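Local coordinates for DNA protection during starvation protein (Agrobacterium tumefaciens, PDB 1O9R), which protects DNA from oxidative damage by oxidising and storing iron as a ferric mineral inside a hollow dodecamer, without binding DNA, at residues A[10-22]-A[127-140]. Sequence-based numbering, arbitrary orientation.
Sequences LPSNAKSTVIGIL and DSDEAGDPTTADIF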
ATOM      1  N   LEU A  10     -18.302  26.900 -24.258  1.00 17.31           N
ATOM      2  CA  LEU A  10     -17.180  27.520 -24.988  1.00 17.49           C
ATOM      3  C   LEU A  10     -17.694  27.870 -26.374  1.00 18.77           C
ATOM      4  O   LEU A  10     -18.395  27.061 -27.027  1.00 17.89           O
ATOM      5  CB  LEU A  10     -16.012  26.521 -25.153  1.00 16.47           C
ATOM      6  CG  LEU A  10     -14.735  27.118 -25.718  1.00 17.50           C
ATOM      7  CD1 LEU A  10     -14.052  28.102 -24.792  1.00 19.23           C
ATOM      8  CD2 LEU A  10     -13.751  26.008 -26.101  1.00 18.94           C
ATOM      9  N   PRO A  11     -17.479  29.085 -26.844  1.00 19.00           N
ATOM     10  CA  PRO A  11     -18.009  29.444 -28.167  1.00 21.20           C
ATOM     11  C   PRO A  11     -17.681  28.459 -29.247  1.00 21.46           C
ATOM     12  O   PRO A  11     -16.580  27.875 -29.310  1.00 19.09           O
ATOM     13  CB  PRO A  11     -17.400  30.830 -28.413  1.00 21.27           C
ATOM     14  CG  PRO A  11     -17.264  31.371 -27.034  1.00 19.37           C
ATOM     15  CD  PRO A  11     -16.739  30.176 -26.206  1.00 19.32           C
ATOM     16  N   SER A  12     -18.624  28.222 -30.171  1.00 22.00           N
ATOM     17  CA  SER A  12     -18.434  27.253 -31.237  1.00 23.96           C
ATOM     18  C   SER A  12     -17.172  27.501 -32.049  1.00 23.17           C
ATOM     19  O   SER A  12     -16.528  26.513 -32.435  1.00 23.17           O
ATOM     20  CB  SER A  12     -19.632  27.260 -32.218  1.00 28.55           C
ATOM     21  OG  SER A  12     -20.776  26.889 -31.457  1.00 34.28           O
ATOM     22  N   ASN A  13     -16.845  28.739 -32.386  1.00 22.91           N
ATOM     23  CA  ASN A  13     -15.638  28.961 -33.196  1.00 24.99           C
ATOM     24  C   ASN A  13     -14.404  28.570 -32.374  1.00 21.97           C
ATOM     25  O   ASN A  13     -13.460  28.038 -32.988  1.00 22.23           O
ATOM     26  CB  ASN A  13     -15.498  30.387 -33.713  1.00 29.64           C
ATOM     27  CG  ASN A  13     -16.542  30.811 -34.712  1.00 32.36           C
ATOM     28  OD1 ASN A  13     -17.149  29.973 -35.371  1.00 36.19           O
ATOM     29  ND2 ASN A  13     -16.781  32.108 -34.841  1.00 34.67           N
ATOM     30  N   ALA A  14     -14.416  28.838 -31.077  1.00 18.69           N
ATOM     31  CA  ALA A  14     -13.292  28.426 -30.218  1.00 18.41           C
ATOM     32  C   ALA A  14     -13.240  26.888 -30.118  1.00 18.36           C
ATOM     33  O   ALA A  14     -12.117  26.360 -30.235  1.00 18.21           O
ATOM     34  CB  ALA A  14     -13.414  28.997 -28.807  1.00 18.95           C
ATOM     35  N   LYS A  15     -14.369  26.237 -30.000  1.00 17.39           N
ATOM     36  CA  LYS A  15     -14.362  24.766 -29.998  1.00 15.99           C
ATOM     37  C   LYS A  15     -13.717  24.241 -31.276  1.00 19.11           C
ATOM     38  O   LYS A  15     -12.863  23.322 -31.244  1.00 17.90           O
ATOM     39  CB  LYS A  15     -15.742  24.180 -29.851  1.00 16.68           C
ATOM     40  CG  LYS A  15     -16.443  24.368 -28.499  1.00 16.92           C
ATOM     41  CD  LYS A  15     -17.792  23.661 -28.584  1.00 18.01           C
ATOM     42  CE  LYS A  15     -18.481  23.580 -27.219  1.00 19.69           C
ATOM     43  NZ  LYS A  15     -19.503  24.634 -27.072  1.00 23.06           N
ATOM     44  N   SER A  16     -14.135  24.769 -32.436  1.00 18.36           N
ATOM     45  CA  SER A  16     -13.550  24.224 -33.677  1.00 19.63           C
ATOM     46  C   SER A  16     -12.055  24.456 -33.742  1.00 18.74           C
ATOM     47  O   SER A  16     -11.252  23.556 -34.136  1.00 18.76           O
ATOM     48  CB  SER A  16     -14.274  24.988 -34.825  1.00 23.05           C
ATOM     49  OG  SER A  16     -13.826  24.511 -36.103  1.00 30.73           O
ATOM     50  N   THR A  17     -11.596  25.657 -33.400  1.00 17.38           N
ATOM     51  CA  THR A  17     -10.164  25.946 -33.436  1.00 17.55           C
ATOM     52  C   THR A  17      -9.377  24.981 -32.527  1.00 15.54           C
ATOM     53  O   THR A  17      -8.333  24.432 -32.877  1.00 18.05           O
ATOM     54  CB  THR A  17      -9.852  27.377 -32.985  1.00 18.68           C
ATOM     55  OG1 THR A  17     -10.524  28.270 -33.953  1.00 21.94           O
ATOM     56  CG2 THR A  17      -8.400  27.786 -32.886  1.00 20.06           C
ATOM     57  N   VAL A  18      -9.917  24.885 -31.303  1.00 16.70           N
ATOM     58  CA  VAL A  18      -9.106  24.107 -30.328  1.00 15.70           C
ATOM     59  C   VAL A  18      -9.186  22.630 -30.664  1.00 14.36           C
ATOM     60  O   VAL A  18      -8.184  21.901 -30.437  1.00 15.40           O
ATOM     61  CB  VAL A  18      -9.532  24.409 -28.913  1.00 19.66           C
ATOM     62  CG1 VAL A  18      -8.915  23.481 -27.904  1.00 22.22           C
ATOM     63  CG2 VAL A  18      -9.161  25.876 -28.585  1.00 18.66           C
ATOM     64  N   ILE A  19     -10.302  22.057 -31.147  1.00 15.32           N
ATOM     65  CA  ILE A  19     -10.297  20.658 -31.589  1.00 13.67           C
ATOM     66  C   ILE A  19      -9.189  20.431 -32.593  1.00 15.65           C
ATOM     67  O   ILE A  19      -8.485  19.415 -32.543  1.00 15.55           O
ATOM     68  CB  ILE A  19     -11.703  20.312 -32.165  1.00 15.43           C
ATOM     69  CG1 ILE A  19     -12.674  20.198 -30.956  1.00 16.28           C
ATOM     70  CG2 ILE A  19     -11.641  19.031 -33.000  1.00 15.62           C
ATOM     71  CD1 ILE A  19     -14.123  20.144 -31.469  1.00 18.21           C
ATOM     72  N   GLY A  20      -8.975  21.357 -33.567  1.00 15.15           N
ATOM     73  CA  GLY A  20      -7.892  21.173 -34.529  1.00 16.02           C
ATOM     74  C   GLY A  20      -6.506  21.124 -33.905  1.00 14.38           C
ATOM     75  O   GLY A  20      -5.677  20.293 -34.238  1.00 15.07           O
ATOM     76  N   ILE A  21      -6.284  22.026 -32.926  1.00 14.08           N
ATOM     77  CA  ILE A  21      -5.013  22.062 -32.202  1.00 14.36           C
ATOM     78  C   ILE A  21      -4.814  20.736 -31.432  1.00 15.88           C
ATOM     79  O   ILE A  21      -3.697  20.206 -31.443  1.00 15.67           O
ATOM     80  CB  ILE A  21      -4.995  23.254 -31.242  1.00 16.66           C
ATOM     81  CG1 ILE A  21      -5.049  24.597 -32.028  1.00 17.20           C
ATOM     82  CG2 ILE A  21      -3.751  23.257 -30.371  1.00 18.74           C
ATOM     83  CD1 ILE A  21      -5.380  25.731 -31.049  1.00 17.86           C
ATOM     84  N   LEU A  22      -5.824  20.287 -30.734  1.00 14.92           N
ATOM     85  CA  LEU A  22      -5.719  19.045 -29.930  1.00 14.39           C
ATOM     86  C   LEU A  22      -5.488  17.855 -30.849  1.00 13.60           C
ATOM     87  O   LEU A  22      -4.573  17.098 -30.535  1.00 14.16           O
ATOM     88  CB  LEU A  22      -7.047  18.865 -29.199  1.00 14.19           C
ATOM     89  CG  LEU A  22      -7.307  19.835 -28.023  1.00 14.61           C
ATOM     90  CD1 LEU A  22      -8.777  19.922 -27.664  1.00 14.61           C
ATOM     91  CD2 LEU A  22      -6.495  19.330 -26.812  1.00 13.78           C
ATOM     92  N   ASP A 127      -1.834  29.171 -28.517  1.00 17.14           N
ATOM     93  CA  ASP A 127      -2.974  29.195 -29.469  1.00 16.20           C
ATOM     94  C   ASP A 127      -4.295  28.932 -28.759  1.00 17.58           C
ATOM     95  O   ASP A 127      -5.360  29.418 -29.174  1.00 18.29           O
ATOM     96  CB  ASP A 127      -2.786  28.253 -30.628  1.00 18.33           C
ATOM     97  CG  ASP A 127      -1.627  28.655 -31.537  1.00 20.42           C
ATOM     98  OD1 ASP A 127      -1.017  27.866 -32.258  1.00 21.04           O
ATOM     99  OD2 ASP A 127      -1.277  29.872 -31.496  1.00 21.64           O
ATOM    100  N   SER A 128      -4.278  27.999 -27.777  1.00 15.97           N
ATOM    101  CA  SER A 128      -5.499  27.716 -27.046  1.00 16.04           C
ATOM    102  C   SER A 128      -5.937  28.890 -26.181  1.00 17.35           C
ATOM    103  O   SER A 128      -7.178  29.128 -26.132  1.00 17.77           O
ATOM    104  CB  SER A 128      -5.283  26.507 -26.086  1.00 16.84           C
ATOM    105  OG  SER A 128      -4.989  25.355 -26.798  1.00 17.94           O
ATOM    106  N   ASP A 129      -4.996  29.553 -25.530  1.00 18.89           N
ATOM    107  CA  ASP A 129      -5.333  30.751 -24.749  1.00 21.11           C
ATOM    108  C   ASP A 129      -5.888  31.829 -25.697  1.00 20.74           C
ATOM    109  O   ASP A 129      -6.860  32.527 -25.371  1.00 20.93           O
ATOM    110  CB  ASP A 129      -4.042  31.335 -24.170  1.00 23.23           C
ATOM    111  CG  ASP A 129      -4.210  32.702 -23.533  1.00 29.87           C
ATOM    112  OD1 ASP A 129      -3.777  33.721 -24.121  1.00 35.00           O
ATOM    113  OD2 ASP A 129      -4.801  32.766 -22.466  1.00 31.45           O
ATOM    114  N   GLU A 130      -5.266  31.982 -26.863  1.00 20.22           N
ATOM    115  CA  GLU A 130      -5.763  33.021 -27.802  1.00 22.82           C
ATOM    116  C   GLU A 130      -7.184  32.726 -28.235  1.00 22.65           C
ATOM    117  O   GLU A 130      -7.964  33.672 -28.494  1.00 22.28           O
ATOM    118  CB  GLU A 130      -4.807  33.020 -28.981  1.00 24.91           C
ATOM    119  CG  GLU A 130      -3.573  33.899 -28.785  1.00 33.54           C
ATOM    120  CD  GLU A 130      -2.676  33.698 -30.002  1.00 35.58           C
ATOM    121  OE1 GLU A 130      -3.097  34.134 -31.091  1.00 37.97           O
ATOM    122  OE2 GLU A 130      -1.618  33.035 -29.922  1.00 40.36           O
ATOM    123  N   ALA A 131      -7.575  31.459 -28.319  1.00 19.35           N
ATOM    124  CA  ALA A 131      -8.945  31.072 -28.679  1.00 18.24           C
ATOM    125  C   ALA A 131      -9.892  31.272 -27.505  1.00 19.02           C
ATOM    126  O   ALA A 131     -11.120  31.134 -27.738  1.00 23.30           O
ATOM    127  CB  ALA A 131      -8.987  29.631 -29.182  1.00 20.35           C
ATOM    128  N   GLY A 132      -9.473  31.643 -26.304  1.00 19.34           N
ATOM    129  CA  GLY A 132     -10.388  31.863 -25.207  1.00 20.51           C
ATOM    130  C   GLY A 132     -10.697  30.587 -24.431  1.00 18.11           C
ATOM    131  O   GLY A 132     -11.720  30.486 -23.754  1.00 20.60           O
ATOM    132  N   ASP A 133      -9.755  29.630 -24.474  1.00 16.55           N
ATOM    133  CA  ASP A 133     -10.000  28.336 -23.785  1.00 14.72           C
ATOM    134  C   ASP A 133      -8.883  28.064 -22.790  1.00 14.67           C
ATOM    135  O   ASP A 133      -7.941  27.233 -23.060  1.00 14.10           O
ATOM    136  CB  ASP A 133     -10.131  27.245 -24.844  1.00 15.76           C
ATOM    137  CG  ASP A 133     -10.517  25.883 -24.263  1.00 15.71           C
ATOM    138  OD1 ASP A 133     -10.648  25.802 -23.020  1.00 15.55           O
ATOM    139  OD2 ASP A 133     -10.677  24.950 -25.081  1.00 17.82           O
ATOM    140  N   PRO A 134      -8.845  28.686 -21.650  1.00 15.15           N
ATOM    141  CA  PRO A 134      -7.796  28.444 -20.668  1.00 16.28           C
ATOM    142  C   PRO A 134      -7.865  27.025 -20.124  1.00 15.17           C
ATOM    143  O   PRO A 134      -6.793  26.574 -19.656  1.00 15.36           O
ATOM    144  CB  PRO A 134      -8.012  29.488 -19.572  1.00 19.21           C
ATOM    145  CG  PRO A 134      -9.250  30.187 -19.900  1.00 20.31           C
ATOM    146  CD  PRO A 134      -9.779  29.763 -21.225  1.00 16.33           C
ATOM    147  N   THR A 135      -8.976  26.324 -20.128  1.00 14.28           N
ATOM    148  CA  THR A 135      -9.025  24.943 -19.653  1.00 14.05           C
ATOM    149  C   THR A 135      -8.172  24.049 -20.533  1.00 14.18           C
ATOM    150  O   THR A 135      -7.309  23.266 -20.102  1.00 14.38           O
ATOM    151  CB  THR A 135     -10.450  24.454 -19.533  1.00 14.69           C
ATOM    152  OG1 THR A 135     -11.040  25.329 -18.530  1.00 16.21           O
ATOM    153  CG2 THR A 135     -10.554  23.007 -19.098  1.00 16.31           C
ATOM    154  N   THR A 136      -8.319  24.198 -21.855  1.00 14.52           N
ATOM    155  CA  THR A 136      -7.519  23.440 -22.783  1.00 13.94           C
ATOM    156  C   THR A 136      -6.076  23.932 -22.698  1.00 14.99           C
ATOM    157  O   THR A 136      -5.129  23.150 -22.726  1.00 14.33           O
ATOM    158  CB  THR A 136      -7.968  23.650 -24.245  1.00 12.95           C
ATOM    159  OG1 THR A 136      -9.242  23.064 -24.328  1.00 14.69           O
ATOM    160  CG2 THR A 136      -6.935  23.003 -25.199  1.00 14.53           C
ATOM    161  N   ALA A 137      -5.825  25.240 -22.535  1.00 13.24           N
ATOM    162  CA  ALA A 137      -4.444  25.703 -22.418  1.00 14.72           C
ATOM    163  C   ALA A 137      -3.783  25.062 -21.184  1.00 14.57           C
ATOM    164  O   ALA A 137      -2.589  24.773 -21.270  1.00 14.87           O
ATOM    165  CB  ALA A 137      -4.372  27.250 -22.332  1.00 15.51           C
ATOM    166  N   ASP A 138      -4.529  24.836 -20.105  1.00 13.86           N
ATOM    167  CA  ASP A 138      -3.918  24.203 -18.932  1.00 16.37           C
ATOM    168  C   ASP A 138      -3.547  22.758 -19.210  1.00 14.53           C
ATOM    169  O   ASP A 138      -2.496  22.310 -18.705  1.00 14.35           O
ATOM    170  CB  ASP A 138      -4.992  24.267 -17.830  1.00 14.79           C
ATOM    171  CG  ASP A 138      -4.421  23.764 -16.493  1.00 15.63           C
ATOM    172  OD1 ASP A 138      -4.839  22.680 -16.033  1.00 15.14           O
ATOM    173  OD2 ASP A 138      -3.555  24.459 -15.953  1.00 15.20           O
ATOM    174  N   ILE A 139      -4.320  22.058 -20.017  1.00 13.39           N
ATOM    175  CA  ILE A 139      -3.984  20.665 -20.396  1.00 13.30           C
ATOM    176  C   ILE A 139      -2.651  20.700 -21.126  1.00 13.42           C
ATOM    177  O   ILE A 139      -1.752  19.848 -20.899  1.00 14.15           O
ATOM    178  CB  ILE A 139      -5.104  20.066 -21.260  1.00 12.68           C
ATOM    179  CG1 ILE A 139      -6.286  19.718 -20.343  1.00 13.91           C
ATOM    180  CG2 ILE A 139      -4.613  18.816 -22.024  1.00 12.78           C
ATOM    181  CD1 ILE A 139      -7.576  19.440 -21.129  1.00 16.51           C
ATOM    182  N   PHE A 140      -2.485  21.681 -22.058  1.00 13.59           N
ATOM    183  CA  PHE A 140      -1.221  21.719 -22.799  1.00 12.08           C
ATOM    184  C   PHE A 140      -0.093  22.213 -21.894  1.00 13.44           C
ATOM    185  O   PHE A 140       1.072  21.805 -22.080  1.00 13.36           O
ATOM    186  CB  PHE A 140      -1.341  22.663 -24.024  1.00 13.33           C
ATOM    187  CG  PHE A 140      -2.064  22.042 -25.183  1.00 12.52           C
ATOM    188  CD1 PHE A 140      -3.198  22.695 -25.686  1.00 14.70           C
ATOM    189  CD2 PHE A 140      -1.605  20.884 -25.790  1.00 15.63           C
ATOM    190  CE1 PHE A 140      -3.850  22.166 -26.784  1.00 15.80           C
ATOM    191  CE2 PHE A 140      -2.282  20.379 -26.869  1.00 15.05           C
ATOM    192  CZ  PHE A 140      -3.406  21.023 -27.390  1.00 14.21           C
TER
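V18 straddles the junction of two helices: one methyl lies on T136 of helix 134-156, the other on A131 at the end of helix 103-130. CG1 is anti to the backbone N (chi1 170°) and meets T136 tip to tip; V18 CG1 lies 3.4 Å from T136 CG2, tight for two methyls. The other methyl, V18 CG2, rests 3.8 Å from A131 CB. One turn earlier, A14 CB sits 3.3 Å from A131 O. L10 crosses D133 at about a right angle, with L10 CD2 3.4 Å from D133 OD2. L10 CD1 touches the carbonyl O of G132.

The turn they cover is a Schellman motif. G132 has positive phi and ends the helical path, and D133 then caps helix 134-156. T136 N donates to D133 OD1 at 3.1 Å, from above the carboxylate plane. T136 OG1 donates to D133 OD2 over a very short 2.5 Å. R72 of helix 48-75 adds a salt bridge to D133 OD1. OD1 is thus held by T136 N and R72, and OD2 by T136 OG1, which R72 also binds.

Further along helix 12-42, I21 reaches two helices. I21 CD1 packs 3.6 Å from D127 CB, while its CG2 joins L22 CD2 around CZ and CE1 of F140. L22 CD2 is 3.6 Å from F140 CZ.

The contact closes one end of the four-helix bundle of the ferritin-like fold. The axes of the segments 12-22 and 134-140 run nearly parallel, at 12°. L22 also packs on I69 and V73 of helix 48-75, and F140 on I121, A124 and I125 of helix 103-130.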